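Local structure of 1,4-dihydroxy-2-naphthoyl-CoA hydrolase (Synechocystis sp., 4K00) at residues G55-P60 / C116-E121; I66-P71 / L106-Q111; R77-L82 / E97-E102. The protein catalyses the hydrolysis of 1,4-dihydroxy-2-naphthoyl-CoA to 1,4-dihydroxy-2-naphthoate and CoA, a step in the biosynthesis of phylloquinone (vitamin K1). All coordinates share one frame; numbering follows the deposited sequence.

Interaction 1. Residues G55-P60 / C116-E121; sequences GDFALP and CIALPE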
# COMPACT_ATOMS: atom_id res chain seq x y z
N GLY A 55 17.71 -7.09 -17.05
CA GLY A 55 16.88 -8.29 -17.20
C GLY A 55 17.67 -9.59 -17.29
O GLY A 55 17.11 -10.64 -17.62
N ASP A 56 18.96 -9.54 -17.00
CA ASP A 56 19.80 -10.75 -16.99
C ASP A 56 19.67 -11.47 -15.65
O ASP A 56 19.82 -12.70 -15.59
CB ASP A 56 21.28 -10.40 -17.19
CG ASP A 56 21.62 -10.01 -18.62
OD1 ASP A 56 20.78 -10.16 -19.53
OD2 ASP A 56 22.77 -9.55 -18.81
N PHE A 57 19.43 -10.70 -14.59
CA PHE A 57 19.32 -11.25 -13.25
C PHE A 57 18.10 -10.71 -12.51
O PHE A 57 17.55 -9.66 -12.86
CB PHE A 57 20.57 -10.92 -12.42
CG PHE A 57 21.82 -11.43 -13.04
CD1 PHE A 57 22.25 -12.73 -12.81
CD2 PHE A 57 22.56 -10.62 -13.88
CE1 PHE A 57 23.40 -13.20 -13.40
CE2 PHE A 57 23.72 -11.09 -14.48
CZ PHE A 57 24.14 -12.39 -14.24
N ALA A 58 17.70 -11.42 -11.48
CA ALA A 58 16.78 -10.87 -10.52
C ALA A 58 17.39 -10.96 -9.13
O ALA A 58 18.28 -11.77 -8.88
CB ALA A 58 15.45 -11.59 -10.59
N LEU A 59 16.91 -10.12 -8.23
CA LEU A 59 17.30 -10.19 -6.82
C LEU A 59 16.08 -10.28 -5.93
O LEU A 59 15.80 -9.38 -5.15
CB LEU A 59 18.08 -8.95 -6.40
CG LEU A 59 19.52 -8.84 -6.88
CD1 LEU A 59 19.99 -7.40 -6.75
CD2 LEU A 59 20.41 -9.78 -6.09
N PRO A 60 15.35 -11.39 -6.05
CA PRO A 60 14.16 -11.58 -5.24
C PRO A 60 14.50 -11.73 -3.76
O PRO A 60 15.54 -12.28 -3.39
CB PRO A 60 13.58 -12.88 -5.75
CG PRO A 60 14.72 -13.60 -6.37
CD PRO A 60 15.63 -12.53 -6.92
N CYS A 116 20.43 -13.79 -5.66
CA CYS A 116 20.61 -13.43 -7.05
C CYS A 116 20.33 -14.64 -7.91
O CYS A 116 20.91 -15.70 -7.69
CB CYS A 116 22.02 -12.92 -7.27
SG CYS A 116 22.35 -12.41 -8.96
N ILE A 117 19.44 -14.48 -8.89
CA ILE A 117 19.17 -15.54 -9.85
C ILE A 117 19.32 -15.05 -11.29
O ILE A 117 18.97 -13.92 -11.62
CB ILE A 117 17.76 -16.15 -9.67
CG1 ILE A 117 16.69 -15.06 -9.75
CG2 ILE A 117 17.66 -16.87 -8.34
CD1 ILE A 117 15.27 -15.57 -9.72
N ALA A 118 19.85 -15.92 -12.14
CA ALA A 118 19.91 -15.66 -13.56
C ALA A 118 18.55 -15.93 -14.18
O ALA A 118 17.87 -16.89 -13.80
CB ALA A 118 20.97 -16.52 -14.21
N LEU A 119 18.15 -15.07 -15.11
CA LEU A 119 16.87 -15.23 -15.81
C LEU A 119 17.14 -15.65 -17.24
O LEU A 119 18.18 -15.33 -17.80
CB LEU A 119 16.10 -13.90 -15.79
CG LEU A 119 15.73 -13.35 -14.42
CD1 LEU A 119 15.09 -11.97 -14.55
CD2 LEU A 119 14.80 -14.31 -13.69
N PRO A 120 16.19 -16.38 -17.86
CA PRO A 120 14.85 -16.71 -17.37
C PRO A 120 14.77 -17.98 -16.53
O PRO A 120 13.71 -18.28 -15.96
CB PRO A 120 14.06 -16.91 -18.67
CG PRO A 120 15.07 -17.41 -19.64
CD PRO A 120 16.40 -16.84 -19.24
N GLU A 121 15.87 -18.72 -16.44
CA GLU A 121 15.87 -20.06 -15.85
C GLU A 121 15.69 -20.04 -14.34
O GLU A 121 15.35 -21.06 -13.73
CB GLU A 121 17.15 -20.81 -16.22
CG GLU A 121 18.42 -20.14 -15.74
CD GLU A 121 19.00 -19.16 -16.75
OE1 GLU A 121 18.21 -18.51 -17.47
OE2 GLU A 121 20.24 -19.05 -16.83
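C116 meets two side chains of the neighbouring strand at once. Its SG, anti to the backbone N (chi1 -179°), comes to 3.9 Å from CD1 of F57 and approaches that ring obliquely, a sulfur-aromatic contact, while its CB touches L59 CD2 at 3.7 Å. I117 follows as the hydrogen-bonded partner of A58 in an antiparallel ladder, and two backbone bonds join the pair: A58 N to I117 O at 2.8 Å and I117 N to A58 O at 2.9 Å. The carbonyl O of I117 also lies at the edge of the F57 ring, near its plane. On the other face of the sheet from that ring, the I117 side chain sets CG1 against A58 CB at 3.8 Å and carries CD1 to P60 CG at 3.9 Å. A118, the non-hydrogen-bonded partner of F57, returns to the ring's face of the sheet, where its CB makes a looser contact with CE1. L119 then gives its N-H to D56 O at 2.9 Å, nearly straight at hydrogen but with the donor well above the carbonyl plane, and lays CD1 alongside A58 CB at 4.0 Å and the backbone of F57. An alanine at L119, lacking CG and both methyls, would probably uncover A58 CB and the F57 carbonyl on this side. The ladder joins the start of strand 57-68, just after helix 48-54, to the end of strand 106-118 in the hotdog-fold sheet; beyond it, F57 touches A125, and C116 packs on L127 and P128 ahead of helix 129-136.

Interaction 2. Residues I66-P71 / L106-Q111; sequences IDFFAP and LLARAQ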
# COMPACT_ATOMS: atom_id res chain seq x y z
N ILE A 66 9.64 -10.81 10.99
CA ILE A 66 9.58 -9.62 11.84
C ILE A 66 8.86 -9.96 13.14
O ILE A 66 7.87 -10.67 13.13
CB ILE A 66 8.93 -8.43 11.10
CG1 ILE A 66 8.86 -7.18 11.98
CG2 ILE A 66 7.52 -8.78 10.61
CD1 ILE A 66 8.81 -5.91 11.15
N ASP A 67 9.41 -9.47 14.26
CA ASP A 67 8.74 -9.56 15.56
C ASP A 67 8.44 -8.17 16.10
O ASP A 67 9.26 -7.26 15.99
CB ASP A 67 9.62 -10.29 16.57
CG ASP A 67 10.02 -11.68 16.10
OD1 ASP A 67 9.14 -12.54 15.90
OD2 ASP A 67 11.22 -11.91 15.93
N PHE A 68 7.26 -8.01 16.69
CA PHE A 68 6.79 -6.71 17.16
C PHE A 68 6.79 -6.68 18.68
O PHE A 68 6.27 -7.59 19.32
CB PHE A 68 5.40 -6.41 16.60
CG PHE A 68 5.32 -6.51 15.10
CD1 PHE A 68 5.68 -5.43 14.31
CD2 PHE A 68 4.94 -7.70 14.49
CE1 PHE A 68 5.64 -5.54 12.93
CE2 PHE A 68 4.91 -7.80 13.11
CZ PHE A 68 5.24 -6.72 12.33
N PHE A 69 7.39 -5.63 19.24
CA PHE A 69 7.55 -5.50 20.67
C PHE A 69 6.66 -4.39 21.21
O PHE A 69 6.14 -4.48 22.33
CB PHE A 69 9.03 -5.22 21.00
CG PHE A 69 9.97 -6.26 20.47
CD1 PHE A 69 9.78 -7.60 20.76
CD2 PHE A 69 11.04 -5.90 19.67
CE1 PHE A 69 10.64 -8.56 20.26
CE2 PHE A 69 11.91 -6.86 19.18
CZ PHE A 69 11.70 -8.19 19.47
N ALA A 70 6.47 -3.33 20.44
CA ALA A 70 5.72 -2.17 20.90
C ALA A 70 5.24 -1.35 19.70
O ALA A 70 5.89 -1.36 18.65
CB ALA A 70 6.60 -1.31 21.80
N PRO A 71 4.10 -0.66 19.85
CA PRO A 71 3.48 0.03 18.71
C PRO A 71 4.09 1.39 18.45
O PRO A 71 4.79 1.94 19.31
CB PRO A 71 2.02 0.18 19.15
CG PRO A 71 2.10 0.28 20.65
CD PRO A 71 3.25 -0.61 21.06
N LEU A 106 12.89 0.12 21.45
CA LEU A 106 12.83 -0.89 20.39
C LEU A 106 11.40 -1.33 20.09
O LEU A 106 10.69 -1.87 20.96
CB LEU A 106 13.67 -2.11 20.79
CG LEU A 106 13.75 -3.22 19.74
CD1 LEU A 106 14.61 -2.79 18.56
CD2 LEU A 106 14.32 -4.48 20.38
N LEU A 107 10.98 -1.12 18.85
CA LEU A 107 9.62 -1.44 18.43
C LEU A 107 9.53 -2.82 17.76
O LEU A 107 8.53 -3.54 17.93
CB LEU A 107 9.13 -0.37 17.48
CG LEU A 107 9.19 1.05 18.01
CD1 LEU A 107 8.72 2.04 16.94
CD2 LEU A 107 8.35 1.17 19.27
N ALA A 108 10.55 -3.18 16.99
CA ALA A 108 10.52 -4.38 16.16
C ALA A 108 11.93 -4.79 15.76
O ALA A 108 12.82 -3.95 15.65
CB ALA A 108 9.66 -4.17 14.92
N ARG A 109 12.12 -6.08 15.53
CA ARG A 109 13.31 -6.60 14.86
C ARG A 109 12.86 -7.41 13.63
O ARG A 109 11.76 -7.97 13.63
CB ARG A 109 14.12 -7.52 15.79
CG ARG A 109 13.44 -8.86 16.05
CD ARG A 109 14.26 -9.78 16.95
NE ARG A 109 13.53 -11.02 17.21
CZ ARG A 109 13.99 -12.04 17.93
NH1 ARG A 109 15.19 -11.98 18.48
NH2 ARG A 109 13.25 -13.12 18.09
N ALA A 110 13.69 -7.45 12.60
CA ALA A 110 13.31 -8.13 11.36
C ALA A 110 14.54 -8.66 10.62
O ALA A 110 15.68 -8.25 10.90
CB ALA A 110 12.51 -7.20 10.45
N GLN A 111 14.29 -9.57 9.69
CA GLN A 111 15.30 -10.06 8.76
C GLN A 111 14.68 -10.20 7.38
O GLN A 111 13.51 -10.55 7.26
CB GLN A 111 15.83 -11.41 9.20
CG GLN A 111 16.69 -11.37 10.45
CD GLN A 111 17.44 -12.68 10.68
OE1 GLN A 111 17.08 -13.72 10.14
NE2 GLN A 111 18.49 -12.61 11.50
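I66 and A110 face each other as a non-hydrogen-bonded pair of the antiparallel hotdog sheet, their CB atoms 3.8 Å apart. A108, two residues back, presents its CB to I66 CD1 and to CD1 of F68, and this face of the sheet is covered by helix 26-43, the hotdog's central helix, through F29, L30, F26 and C33. The pairing is disturbed at L107 and A108, which together face I98 of the next strand in a classic beta bulge. At the bulge L107 CD2 rests on A70 CB, and L107 O takes two backbone donors from the same face of its plane: F69 N at 2.7 Å and A70 N at a longer 3.3 Å. F69 reaches across to the other strand, setting CE2 3.6 Å from L106 CD2 and CZ 3.9 Å from R109 CG, with its ring crossing both side chains obliquely. Between the non-hydrogen-bonded pairs, D67 and R109 exchange backbone bonds, and their side chains run side by side on the face away from the helix. I66 and D67 also continue the sheet into a strand of the second subunit, and H63 of the second subunit hydrogen-bonds D67 OD1. R109 starts with CG between its backbone N and carbonyl carbon (chi1 72°) and is extended from there to NE. NE donates to D67 OD2, the remaining carboxylate oxygen, at 2.8 Å in a salt bridge, close to the guanidinium plane but 24° out of the carboxylate plane, on the anti side of that oxygen; NH2 adds a weak bond to the same oxygen at 3.2 Å.

Interaction 3. Residues R77-L82 / E97-E102; sequences RLLVNL and EISQAE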
# COMPACT_ATOMS: atom_id res chain seq x y z
N ARG A 77 8.79 9.70 14.78
CA ARG A 77 10.00 9.61 14.00
C ARG A 77 10.79 8.38 14.44
O ARG A 77 11.13 8.24 15.61
CB ARG A 77 10.84 10.87 14.16
CG ARG A 77 11.97 10.97 13.15
CD ARG A 77 12.56 12.37 13.13
NE ARG A 77 12.99 12.80 14.46
CZ ARG A 77 14.16 12.50 15.00
NH1 ARG A 77 15.04 11.76 14.33
NH2 ARG A 77 14.46 12.93 16.22
N LEU A 78 11.05 7.49 13.49
CA LEU A 78 11.64 6.19 13.78
C LEU A 78 13.03 6.09 13.16
O LEU A 78 13.34 6.79 12.19
CB LEU A 78 10.75 5.07 13.24
CG LEU A 78 9.27 5.12 13.59
CD1 LEU A 78 8.59 3.90 13.02
CD2 LEU A 78 9.06 5.21 15.09
N LEU A 79 13.86 5.23 13.73
CA LEU A 79 15.12 4.83 13.11
C LEU A 79 15.04 3.35 12.75
O LEU A 79 14.61 2.53 13.56
CB LEU A 79 16.28 5.07 14.08
CG LEU A 79 16.46 6.51 14.56
CD1 LEU A 79 17.55 6.60 15.61
CD2 LEU A 79 16.76 7.42 13.38
N VAL A 80 15.43 3.02 11.53
CA VAL A 80 15.62 1.63 11.13
C VAL A 80 17.09 1.37 10.95
O VAL A 80 17.72 1.93 10.04
CB VAL A 80 14.93 1.30 9.80
CG1 VAL A 80 15.05 -0.20 9.52
CG2 VAL A 80 13.47 1.75 9.82
N ASN A 81 17.65 0.56 11.84
CA ASN A 81 19.06 0.24 11.79
C ASN A 81 19.27 -1.09 11.12
O ASN A 81 18.69 -2.08 11.52
CB ASN A 81 19.67 0.23 13.19
CG ASN A 81 20.10 1.61 13.63
OD1 ASN A 81 21.07 2.17 13.11
ND2 ASN A 81 19.37 2.18 14.57
N LEU A 82 20.13 -1.07 10.11
CA LEU A 82 20.26 -2.18 9.19
C LEU A 82 21.71 -2.67 9.25
O LEU A 82 22.65 -1.87 9.23
CB LEU A 82 19.90 -1.72 7.76
CG LEU A 82 20.45 -2.54 6.60
CD1 LEU A 82 19.74 -3.89 6.53
CD2 LEU A 82 20.28 -1.79 5.28
N GLU A 97 16.70 -3.40 13.14
CA GLU A 97 16.00 -3.01 14.35
C GLU A 97 15.30 -1.69 14.12
O GLU A 97 15.90 -0.77 13.58
CB GLU A 97 16.97 -2.82 15.52
CG GLU A 97 17.74 -4.06 15.92
CD GLU A 97 18.34 -3.93 17.30
OE1 GLU A 97 18.85 -2.84 17.63
OE2 GLU A 97 18.30 -4.90 18.07
N ILE A 98 14.03 -1.61 14.54
CA ILE A 98 13.25 -0.38 14.42
C ILE A 98 13.00 0.20 15.80
O ILE A 98 12.48 -0.49 16.69
CB ILE A 98 11.90 -0.61 13.70
CG1 ILE A 98 12.12 -1.32 12.37
CG2 ILE A 98 11.19 0.72 13.47
CD1 ILE A 98 10.84 -1.72 11.66
N SER A 99 13.36 1.46 15.97
CA SER A 99 13.26 2.11 17.26
C SER A 99 12.68 3.51 17.11
O SER A 99 12.73 4.10 16.03
CB SER A 99 14.64 2.18 17.92
OG SER A 99 15.55 2.87 17.07
N GLN A 100 12.14 4.04 18.20
CA GLN A 100 11.83 5.47 18.30
C GLN A 100 13.12 6.29 18.32
O GLN A 100 14.06 5.96 19.04
CB GLN A 100 11.03 5.75 19.57
CG GLN A 100 9.66 5.10 19.59
CD GLN A 100 8.65 5.86 18.75
OE1 GLN A 100 8.95 6.91 18.20
NE2 GLN A 100 7.45 5.31 18.63
N ALA A 101 13.16 7.35 17.53
CA ALA A 101 14.38 8.11 17.37
C ALA A 101 14.78 8.73 18.70
O ALA A 101 15.96 8.76 19.05
CB ALA A 101 14.22 9.18 16.30
N GLU A 102 13.80 9.22 19.46
CA GLU A 102 14.10 10.06 20.62
C GLU A 102 14.34 9.22 21.87
O GLU A 102 15.32 9.43 22.59
CB GLU A 102 12.95 11.03 20.86
CG GLU A 102 12.58 11.88 19.65
CD GLU A 102 13.50 13.07 19.46
OE1 GLU A 102 14.13 13.51 20.45
OE2 GLU A 102 13.60 13.56 18.31
O HOH W 1 11.13 9.54 18.39
O HOH W 2 16.89 0.97 15.69
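R77 reaches with its side chain to A101 and E102, just past the end of strand 91-100. CB leads to a CG anti to the backbone N (chi1 -168°), and the chain bends about the CG-CD bond (chi3 55°), which sets the place of NE. NE remains 4.0 Å from E102 OE2. CZ lies 3.6 Å from A101 CB, and NH1 is nearer to that methyl, which sits over one face of the guanidinium toward its rim. NH2 forms a salt bridge with E102 OE2 at the edge of the group; the modelled separation is too short for its exact length to be trusted. The R77 carbonyl O accepts from A101 N at 2.9 Å and from a water that in turn accepts from E102 N, which ties the residues that follow strand 91-100 to the first residue of strand 77-86. This is one end of the antiparallel hairpin of strands 77-86 and 91-100 in the hotdog sheet. In the hairpin, L79 with S99 and N81 with E97 are hydrogen-bonded pairs, and L79 N reaches S99 O at 2.8 Å. On their face L79 CG packs on A101 CB at 3.9 Å, while a second water links N81 ND2, E97 O and S99 OG; N81 OD1 bonds T8 of strand 6-12. The opposite face turns V80 and I98 toward helix 26-43, where they meet A36 and F29, and V80 CG2 lies 4.2 Å from I98 CG1.

All three interactions are antiparallel pairings within one curved sheet, and their chemistry changes with their place in it. Interactions 1 and 2 join the same two strands, 57-68 and 106-118, at ends whose contact centres lie about 31 Å apart. Interaction 1 is a surface contact, held by backbone bonds and small apolar touches. Interactions 2 and 3 are partly buried: each has one face against helix 26-43 and charged pairs elsewhere, but only interaction 2 touches another subunit. These two also meet directly, since the bulge residues L107 and A108 bond to I98 through L107 N to I98 O and I98 N to A108 O, so strand 106-118 lies between strand 57-68 and strand 91-100 in the sheet.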